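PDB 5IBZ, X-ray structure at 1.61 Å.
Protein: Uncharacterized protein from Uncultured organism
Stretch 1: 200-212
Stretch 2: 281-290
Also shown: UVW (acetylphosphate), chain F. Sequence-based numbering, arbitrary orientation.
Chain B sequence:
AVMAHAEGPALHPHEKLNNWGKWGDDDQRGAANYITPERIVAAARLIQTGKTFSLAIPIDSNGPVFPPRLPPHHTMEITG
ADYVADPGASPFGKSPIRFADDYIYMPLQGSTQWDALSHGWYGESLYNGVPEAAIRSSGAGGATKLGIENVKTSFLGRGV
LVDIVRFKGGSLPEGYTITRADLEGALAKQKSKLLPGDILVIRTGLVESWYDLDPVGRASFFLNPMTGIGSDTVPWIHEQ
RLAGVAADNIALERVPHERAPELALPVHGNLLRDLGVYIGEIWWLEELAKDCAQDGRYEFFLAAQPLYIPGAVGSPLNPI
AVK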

ATOM      1  N   LEU B 200     -29.560   5.260 -12.995  1.00  7.15           N
ATOM      2  CA  LEU B 200     -30.429   5.672 -11.907  1.00  7.25           C
ATOM      3  C   LEU B 200     -29.619   5.915 -10.650  1.00 10.84           C
ATOM      4  O   LEU B 200     -28.839   5.076 -10.236  1.00  9.33           O
ATOM      5  CB  LEU B 200     -31.481   4.613 -11.665  1.00  7.42           C
ATOM      6  CG  LEU B 200     -32.523   4.975 -10.612  1.00 10.77           C
ATOM      7  CD1 LEU B 200     -33.456   6.088 -11.099  1.00 14.27           C
ATOM      8  CD2 LEU B 200     -33.332   3.745 -10.250  1.00 13.72           C
ATOM      9  N   VAL B 201     -29.819   7.079 -10.051  1.00  9.01           N
ATOM     10  CA  VAL B 201     -29.081   7.481  -8.874  1.00  8.18           C
ATOM     11  C   VAL B 201     -30.094   7.683  -7.743  1.00  8.14           C
ATOM     12  O   VAL B 201     -31.000   8.525  -7.860  1.00  8.98           O
ATOM     13  CB  VAL B 201     -28.276   8.779  -9.155  1.00 11.69           C
ATOM     14  CG1 VAL B 201     -27.551   9.221  -7.956  1.00 15.58           C
ATOM     15  CG2 VAL B 201     -27.304   8.558 -10.332  1.00 13.74           C
ATOM     16  N   ILE B 202     -29.983   6.876  -6.687  1.00  8.87           N
ATOM     17  CA  ILE B 202     -30.990   6.814  -5.623  1.00  9.01           C
ATOM     18  C   ILE B 202     -30.504   7.463  -4.343  1.00  7.60           C
ATOM     19  O   ILE B 202     -29.474   7.032  -3.772  1.00  7.96           O
ATOM     20  CB  ILE B 202     -31.371   5.353  -5.304  1.00  8.75           C
ATOM     21  CG1 ILE B 202     -31.782   4.635  -6.596  1.00  8.67           C
ATOM     22  CG2 ILE B 202     -32.498   5.289  -4.265  1.00  8.05           C
ATOM     23  CD1 ILE B 202     -32.011   3.147  -6.410  1.00  9.47           C
ATOM     24  N   ARG B 203     -31.218   8.491  -3.885  1.00  7.79           N
ATOM     25  CA  ARG B 203     -30.914   9.099  -2.587  1.00  7.92           C
ATOM     26  C   ARG B 203     -31.697   8.427  -1.457  1.00 10.00           C
ATOM     27  O   ARG B 203     -32.947   8.528  -1.394  1.00  8.42           O
ATOM     28  CB  ARG B 203     -31.207  10.603  -2.587  1.00  9.12           C
ATOM     29  CG  ARG B 203     -30.934  11.234  -1.220  1.00  9.42           C
ATOM     30  CD  ARG B 203     -30.775  12.755  -1.285  1.00  9.04           C
ATOM     31  NE  ARG B 203     -30.550  13.331   0.043  1.00 10.01           N
ATOM     32  CZ  ARG B 203     -31.470  13.960   0.770  1.00 10.52           C
ATOM     33  NH1 ARG B 203     -32.716  14.100   0.342  1.00 12.13           N
ATOM     34  NH2 ARG B 203     -31.131  14.439   1.948  1.00 10.18           N
ATOM     35  N   THR B 204     -30.925   7.745  -0.603  1.00  9.00           N
ATOM     36  CA  THR B 204     -31.386   7.085   0.622  1.00  8.42           C
ATOM     37  C   THR B 204     -31.050   7.857   1.895  1.00  8.67           C
ATOM     38  O   THR B 204     -31.595   7.577   2.976  1.00 12.03           O
ATOM     39  CB  THR B 204     -30.750   5.703   0.817  1.00 10.66           C
ATOM     40  OG1 THR B 204     -29.407   5.857   1.303  1.00  9.52           O
ATOM     41  CG2 THR B 204     -30.769   4.886  -0.448  1.00 10.16           C
ATOM     42  N   GLY B 205     -30.119   8.787   1.766  1.00 10.22           N
ATOM     43  CA  GLY B 205     -29.681   9.619   2.879  1.00 10.50           C
ATOM     44  C   GLY B 205     -28.652   8.971   3.792  1.00 11.21           C
ATOM     45  O   GLY B 205     -28.119   9.631   4.683  1.00 12.22           O
ATOM     46  N   LEU B 206     -28.361   7.686   3.600  1.00  9.53           N
ATOM     47  CA  LEU B 206     -27.615   6.962   4.628  1.00 10.71           C
ATOM     48  C   LEU B 206     -26.221   7.563   4.876  1.00 10.62           C
ATOM     49  O   LEU B 206     -25.828   7.761   6.041  1.00 11.78           O
ATOM     50  CB  LEU B 206     -27.509   5.474   4.272  1.00  9.96           C
ATOM     51  CG  LEU B 206     -26.830   4.612   5.345  1.00 12.34           C
ATOM     52  CD1 LEU B 206     -27.641   4.590   6.626  1.00 15.48           C
ATOM     53  CD2 LEU B 206     -26.536   3.181   4.867  1.00 15.83           C
ATOM     54  N   VAL B 207     -25.480   7.877   3.813  1.00 10.63           N
ATOM     55  CA  VAL B 207     -24.124   8.388   3.974  1.00 13.57           C
ATOM     56  C   VAL B 207     -24.114   9.770   4.661  1.00 13.10           C
ATOM     57  O   VAL B 207     -23.100  10.176   5.253  1.00 11.95           O
ATOM     58  CB  VAL B 207     -23.383   8.454   2.607  1.00 13.76           C
ATOM     59  CG1 VAL B 207     -24.002   9.491   1.707  1.00 13.48           C
ATOM     60  CG2 VAL B 207     -21.914   8.712   2.792  1.00 19.03           C
ATOM     61  N   GLU B 208     -25.252  10.461   4.657  1.00 13.90           N
ATOM     62  CA  GLU B 208     -25.343  11.794   5.266  1.00  9.24           C
ATOM     63  C   GLU B 208     -25.333  11.727   6.788  1.00 14.97           C
ATOM     64  O   GLU B 208     -25.248  12.767   7.463  1.00 21.03           O
ATOM     65  CB  GLU B 208     -26.604  12.515   4.776  1.00 12.79           C
ATOM     66  CG  GLU B 208     -26.580  12.770   3.277  1.00 12.16           C
ATOM     67  CD  GLU B 208     -27.915  13.259   2.688  1.00 15.71           C
ATOM     68  OE1 GLU B 208     -28.806  13.689   3.459  1.00 16.13           O
ATOM     69  OE2 GLU B 208     -28.036  13.227   1.443  1.00 13.60           O
ATOM     70  N   SER B 209     -25.424  10.515   7.321  1.00 11.74           N
ATOM     71  CA  SER B 209     -25.402  10.311   8.766  1.00 15.93           C
ATOM     72  C   SER B 209     -24.046   9.834   9.292  1.00 13.84           C
ATOM     73  O   SER B 209     -23.848   9.770  10.497  1.00 15.52           O
ATOM     74  CB  SER B 209     -26.493   9.308   9.179  1.00 16.03           C
ATOM     75  OG  SER B 209     -26.205   7.962   8.781  1.00 18.64           O
ATOM     76  N   TRP B 210     -23.105   9.538   8.406  1.00 11.32           N
ATOM     77  CA  TRP B 210     -21.862   8.884   8.820  1.00  9.78           C
ATOM     78  C   TRP B 210     -20.857   9.806   9.506  1.00 10.95           C
ATOM     79  O   TRP B 210     -20.263   9.454  10.534  1.00 10.48           O
ATOM     80  CB  TRP B 210     -21.191   8.248   7.595  1.00 10.53           C
ATOM     81  CG  TRP B 210     -19.762   7.843   7.830  1.00 10.47           C
ATOM     82  CD1 TRP B 210     -18.635   8.564   7.537  1.00  9.02           C
ATOM     83  CD2 TRP B 210     -19.310   6.619   8.408  1.00 11.53           C
ATOM     84  NE1 TRP B 210     -17.518   7.862   7.898  1.00 10.90           N
ATOM     85  CE2 TRP B 210     -17.904   6.662   8.429  1.00 10.27           C
ATOM     86  CE3 TRP B 210     -19.959   5.491   8.912  1.00 10.73           C
ATOM     87  CZ2 TRP B 210     -17.140   5.627   8.943  1.00 11.44           C
ATOM     88  CZ3 TRP B 210     -19.202   4.470   9.414  1.00 10.45           C
ATOM     89  CH2 TRP B 210     -17.803   4.541   9.422  1.00 11.93           C
ATOM     90  N   TYR B 211     -20.620  10.970   8.921  1.00 10.94           N
ATOM     91  CA  TYR B 211     -19.433  11.748   9.294  1.00  9.88           C
ATOM     92  C   TYR B 211     -19.482  12.346  10.702  1.00 12.39           C
ATOM     93  O   TYR B 211     -18.433  12.527  11.325  1.00 16.57           O
ATOM     94  CB  TYR B 211     -19.197  12.817   8.230  1.00 11.27           C
ATOM     95  CG  TYR B 211     -18.627  12.207   6.972  1.00 11.65           C
ATOM     96  CD1 TYR B 211     -17.274  11.915   6.883  1.00 13.78           C
ATOM     97  CD2 TYR B 211     -19.447  11.854   5.909  1.00 13.15           C
ATOM     98  CE1 TYR B 211     -16.739  11.332   5.747  1.00 13.16           C
ATOM     99  CE2 TYR B 211     -18.916  11.260   4.759  1.00 12.26           C
ATOM    100  CZ  TYR B 211     -17.559  11.009   4.693  1.00 12.32           C
ATOM    101  OH  TYR B 211     -16.998  10.413   3.564  1.00 12.26           O
ATOM    102  N   ASP B 212     -20.674  12.559  11.244  1.00 12.72           N
ATOM    103  CA  ASP B 212     -20.762  13.025  12.624  1.00 12.65           C
ATOM    104  C   ASP B 212     -20.579  11.928  13.675  1.00 13.80           C
ATOM    105  O   ASP B 212     -20.431  12.241  14.850  1.00 15.78           O
ATOM    106  CB  ASP B 212     -22.100  13.705  12.868  1.00 16.05           C
ATOM    107  CG  ASP B 212     -22.227  15.026  12.134  1.00 26.08           C
ATOM    108  OD1 ASP B 212     -21.176  15.621  11.797  1.00 24.17           O
ATOM    109  OD2 ASP B 212     -23.376  15.469  11.924  1.00 35.99           O
ATOM    110  N   GLU B 281     -21.997   2.570  -5.399  1.00  7.16           N
ATOM    111  CA  GLU B 281     -22.172   2.674  -3.955  1.00  7.47           C
ATOM    112  C   GLU B 281     -21.380   3.825  -3.382  1.00  8.35           C
ATOM    113  O   GLU B 281     -20.343   4.218  -3.931  1.00  8.16           O
ATOM    114  CB  GLU B 281     -21.751   1.373  -3.257  1.00  8.81           C
ATOM    115  CG  GLU B 281     -22.670   0.210  -3.619  1.00 10.44           C
ATOM    116  CD  GLU B 281     -22.134  -1.155  -3.241  1.00 13.30           C
ATOM    117  OE1 GLU B 281     -20.922  -1.306  -3.005  1.00 15.82           O
ATOM    118  OE2 GLU B 281     -22.973  -2.074  -3.164  1.00 13.57           O
ATOM    119  N   ILE B 282     -21.854   4.319  -2.251  1.00  7.40           N
ATOM    120  CA  ILE B 282     -21.236   5.419  -1.488  1.00  9.19           C
ATOM    121  C   ILE B 282     -21.108   6.705  -2.322  1.00  7.64           C
ATOM    122  O   ILE B 282     -20.162   7.492  -2.206  1.00  7.82           O
ATOM    123  CB  ILE B 282     -19.835   5.042  -0.894  1.00  7.76           C
ATOM    124  CG1 ILE B 282     -19.756   3.539  -0.554  1.00  8.87           C
ATOM    125  CG2 ILE B 282     -19.613   5.898   0.345  1.00  9.03           C
ATOM    126  CD1 ILE B 282     -18.488   3.124   0.191  1.00 10.19           C
ATOM    127  N   TRP B 283     -22.114   6.964  -3.140  1.00  8.04           N
ATOM    128  CA  TRP B 283     -22.202   8.255  -3.809  1.00  8.95           C
ATOM    129  C   TRP B 283     -22.731   9.302  -2.825  1.00  7.84           C
ATOM    130  O   TRP B 283     -23.327   8.957  -1.797  1.00  9.14           O
ATOM    131  CB  TRP B 283     -23.104   8.158  -5.058  1.00  8.83           C
ATOM    132  CG  TRP B 283     -22.552   7.306  -6.185  1.00  7.09           C
ATOM    133  CD1 TRP B 283     -21.782   6.187  -6.073  1.00  8.10           C
ATOM    134  CD2 TRP B 283     -22.750   7.514  -7.589  1.00  6.53           C
ATOM    135  NE1 TRP B 283     -21.486   5.679  -7.322  1.00  7.75           N
ATOM    136  CE2 TRP B 283     -22.067   6.480  -8.269  1.00  7.84           C
ATOM    137  CE3 TRP B 283     -23.424   8.484  -8.340  1.00  6.59           C
ATOM    138  CZ2 TRP B 283     -22.064   6.378  -9.653  1.00  7.42           C
ATOM    139  CZ3 TRP B 283     -23.418   8.379  -9.719  1.00  6.84           C
ATOM    140  CH2 TRP B 283     -22.744   7.343 -10.358  1.00  6.47           C
ATOM    141  N   TRP B 284     -22.488  10.580  -3.122  1.00  8.44           N
ATOM    142  CA  TRP B 284     -22.891  11.695  -2.271  1.00  7.22           C
ATOM    143  C   TRP B 284     -23.888  12.540  -3.028  1.00  8.09           C
ATOM    144  O   TRP B 284     -23.544  13.160  -4.039  1.00  7.76           O
ATOM    145  CB  TRP B 284     -21.688  12.554  -1.861  1.00  8.09           C
ATOM    146  CG  TRP B 284     -22.100  13.671  -0.945  1.00 10.46           C
ATOM    147  CD1 TRP B 284     -22.386  14.961  -1.296  1.00 12.68           C
ATOM    148  CD2 TRP B 284     -22.298  13.582   0.470  1.00 10.42           C
ATOM    149  NE1 TRP B 284     -22.757  15.681  -0.181  1.00 13.83           N
ATOM    150  CE2 TRP B 284     -22.708  14.857   0.914  1.00 11.50           C
ATOM    151  CE3 TRP B 284     -22.179  12.543   1.410  1.00 10.84           C
ATOM    152  CZ2 TRP B 284     -22.974  15.125   2.261  1.00 15.13           C
ATOM    153  CZ3 TRP B 284     -22.445  12.814   2.740  1.00 13.59           C
ATOM    154  CH2 TRP B 284     -22.847  14.093   3.149  1.00 13.94           C
ATOM    155  N   LEU B 285     -25.133  12.557  -2.551  1.00  8.76           N
ATOM    156  CA  LEU B 285     -26.226  13.112  -3.333  1.00  8.80           C
ATOM    157  C   LEU B 285     -26.924  14.308  -2.702  1.00  9.32           C
ATOM    158  O   LEU B 285     -27.886  14.826  -3.265  1.00  9.83           O
ATOM    159  CB  LEU B 285     -27.252  12.000  -3.592  1.00  9.54           C
ATOM    160  CG  LEU B 285     -26.680  10.789  -4.345  1.00 10.61           C
ATOM    161  CD1 LEU B 285     -27.741   9.723  -4.545  1.00 10.43           C
ATOM    162  CD2 LEU B 285     -26.072  11.193  -5.677  1.00  9.68           C
ATOM    163  N   GLU B 286     -26.464  14.735  -1.527  1.00  8.85           N
ATOM    164  CA  GLU B 286     -27.172  15.771  -0.781  1.00  9.59           C
ATOM    165  C   GLU B 286     -27.294  17.087  -1.545  1.00  9.21           C
ATOM    166  O   GLU B 286     -28.365  17.715  -1.553  1.00 10.48           O
ATOM    167  CB  GLU B 286     -26.484  16.032   0.565  1.00 11.48           C
ATOM    168  CG  GLU B 286     -27.375  16.904   1.478  1.00 12.69           C
ATOM    169  CD  GLU B 286     -26.823  17.126   2.877  1.00 26.68           C
ATOM    170  OE1 GLU B 286     -26.099  16.262   3.392  1.00 24.29           O
ATOM    171  OE2 GLU B 286     -27.142  18.176   3.474  1.00 35.50           O
ATOM    172  N   GLU B 287     -26.213  17.554  -2.157  1.00  9.99           N
ATOM    173  CA  GLU B 287     -26.266  18.860  -2.836  1.00 11.44           C
ATOM    174  C   GLU B 287     -26.981  18.786  -4.176  1.00 10.43           C
ATOM    175  O   GLU B 287     -27.706  19.717  -4.552  1.00 11.87           O
ATOM    176  CB  GLU B 287     -24.861  19.436  -3.021  1.00 14.79           C
ATOM    177  CG  GLU B 287     -24.371  20.166  -1.772  1.00 28.97           C
ATOM    178  CD  GLU B 287     -24.340  19.278  -0.536  1.00 42.10           C
ATOM    179  OE1 GLU B 287     -25.192  19.479   0.367  1.00 40.24           O
ATOM    180  OE2 GLU B 287     -23.462  18.386  -0.462  1.00 36.31           O
ATOM    181  N   LEU B 288     -26.769  17.700  -4.912  1.00  8.14           N
ATOM    182  CA  LEU B 288     -27.508  17.481  -6.145  1.00  9.30           C
ATOM    183  C   LEU B 288     -29.001  17.468  -5.867  1.00  9.06           C
ATOM    184  O   LEU B 288     -29.784  18.085  -6.600  1.00  9.14           O
ATOM    185  CB  LEU B 288     -27.095  16.169  -6.818  1.00  9.98           C
ATOM    186  CG  LEU B 288     -27.904  15.788  -8.069  1.00 10.32           C
ATOM    187  CD1 LEU B 288     -27.685  16.779  -9.220  1.00  8.98           C
ATOM    188  CD2 LEU B 288     -27.585  14.384  -8.511  1.00 11.18           C
ATOM    189  N   ALA B 289     -29.411  16.768  -4.814  1.00  8.30           N
ATOM    190  CA  ALA B 289     -30.832  16.636  -4.531  1.00  8.51           C
ATOM    191  C   ALA B 289     -31.448  17.988  -4.142  1.00  8.88           C
ATOM    192  O   ALA B 289     -32.577  18.300  -4.542  1.00 10.27           O
ATOM    193  CB  ALA B 289     -31.070  15.608  -3.449  1.00 10.38           C
ATOM    194  N   LYS B 290     -30.719  18.801  -3.386  1.00  9.00           N
ATOM    195  CA  LYS B 290     -31.205  20.140  -3.064  1.00 10.83           C
ATOM    196  C   LYS B 290     -31.398  20.963  -4.328  1.00 11.29           C
ATOM    197  O   LYS B 290     -32.396  21.675  -4.470  1.00 10.97           O
ATOM    198  CB  LYS B 290     -30.243  20.849  -2.111  1.00 12.61           C
ATOM    199  CG  LYS B 290     -30.764  22.161  -1.539  1.00 17.70           C
ATOM    200  CD  LYS B 290     -29.782  22.693  -0.515  1.00 31.46           C
ATOM    201  CE  LYS B 290     -30.198  24.051   0.028  1.00 42.83           C
ATOM    202  NZ  LYS B 290     -31.653  24.112   0.348  1.00 49.24           N
TER
HETATM  203  C1  UVW F 401     -20.764  -5.806   0.703  1.00 44.05           C
HETATM  204  O1  UVW F 401     -19.581  -5.837   0.737  1.00 54.91           O
HETATM  205  C1M UVW F 401     -21.579  -6.445   1.824  1.00 43.15           C
HETATM  206  O2  UVW F 401     -21.441  -5.186  -0.352  1.00 27.99           O
HETATM  207  P   UVW F 401     -20.687  -4.594  -1.688  1.00 20.73           P
HETATM  208  O1P UVW F 401     -19.695  -5.590  -2.241  1.00 22.07           O
HETATM  209  O2P UVW F 401     -21.785  -4.318  -2.689  1.00 26.99           O
HETATM  210  O3P UVW F 401     -19.955  -3.311  -1.388  1.00 27.93           O
HETATM  211  O   HOH W   1     -26.457  11.633  -0.200  1.00 11.10           O

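No direct hydrogen bond joins these two stretches; they meet through apolar packing and a single bridging water. Stretch 1 enters as a strand, in which side chains alternate. Val 201 points toward stretch 2, and its compact branches suit a buried site: CG1 lies 3.4 Å from Leu 285 CD2, and CG2 lies 3.9 Å from Trp 283 CZ3. Ile 202 points away, yet its carbonyl O comes within 3.3 Å of Leu 285 CD1.

Arg 203 points toward stretch 2 again. Its long, extended chain serves two purposes: the aliphatic part packs, with CD 3.6 Å from Ala 289 CB, where a small methyl group meets it closely, while the guanidinium forms a salt bridge with Glu 208, NH2 to OE1 and NE to OE2 both at 2.9 Å. Gly 205, at positive phi, makes the turn into a 3-10 segment.

There Val 207 sets CG1 3.6 Å from both Trp 284 CE3 and Trp 283 O, a carbonyl buried without a polar partner. Glu 208 reaches across with its carboxylate. A water donates to its OE2 (2.8 Å) and accepts from Leu 285 N (2.9 Å). Its OE1 also lies 3.7 Å from Glu 286 OE1, a like-charge approach that the nearby arginine should ease. Finally, Tyr 211 CE2 grazes Trp 284 CZ3 at 4.4 Å.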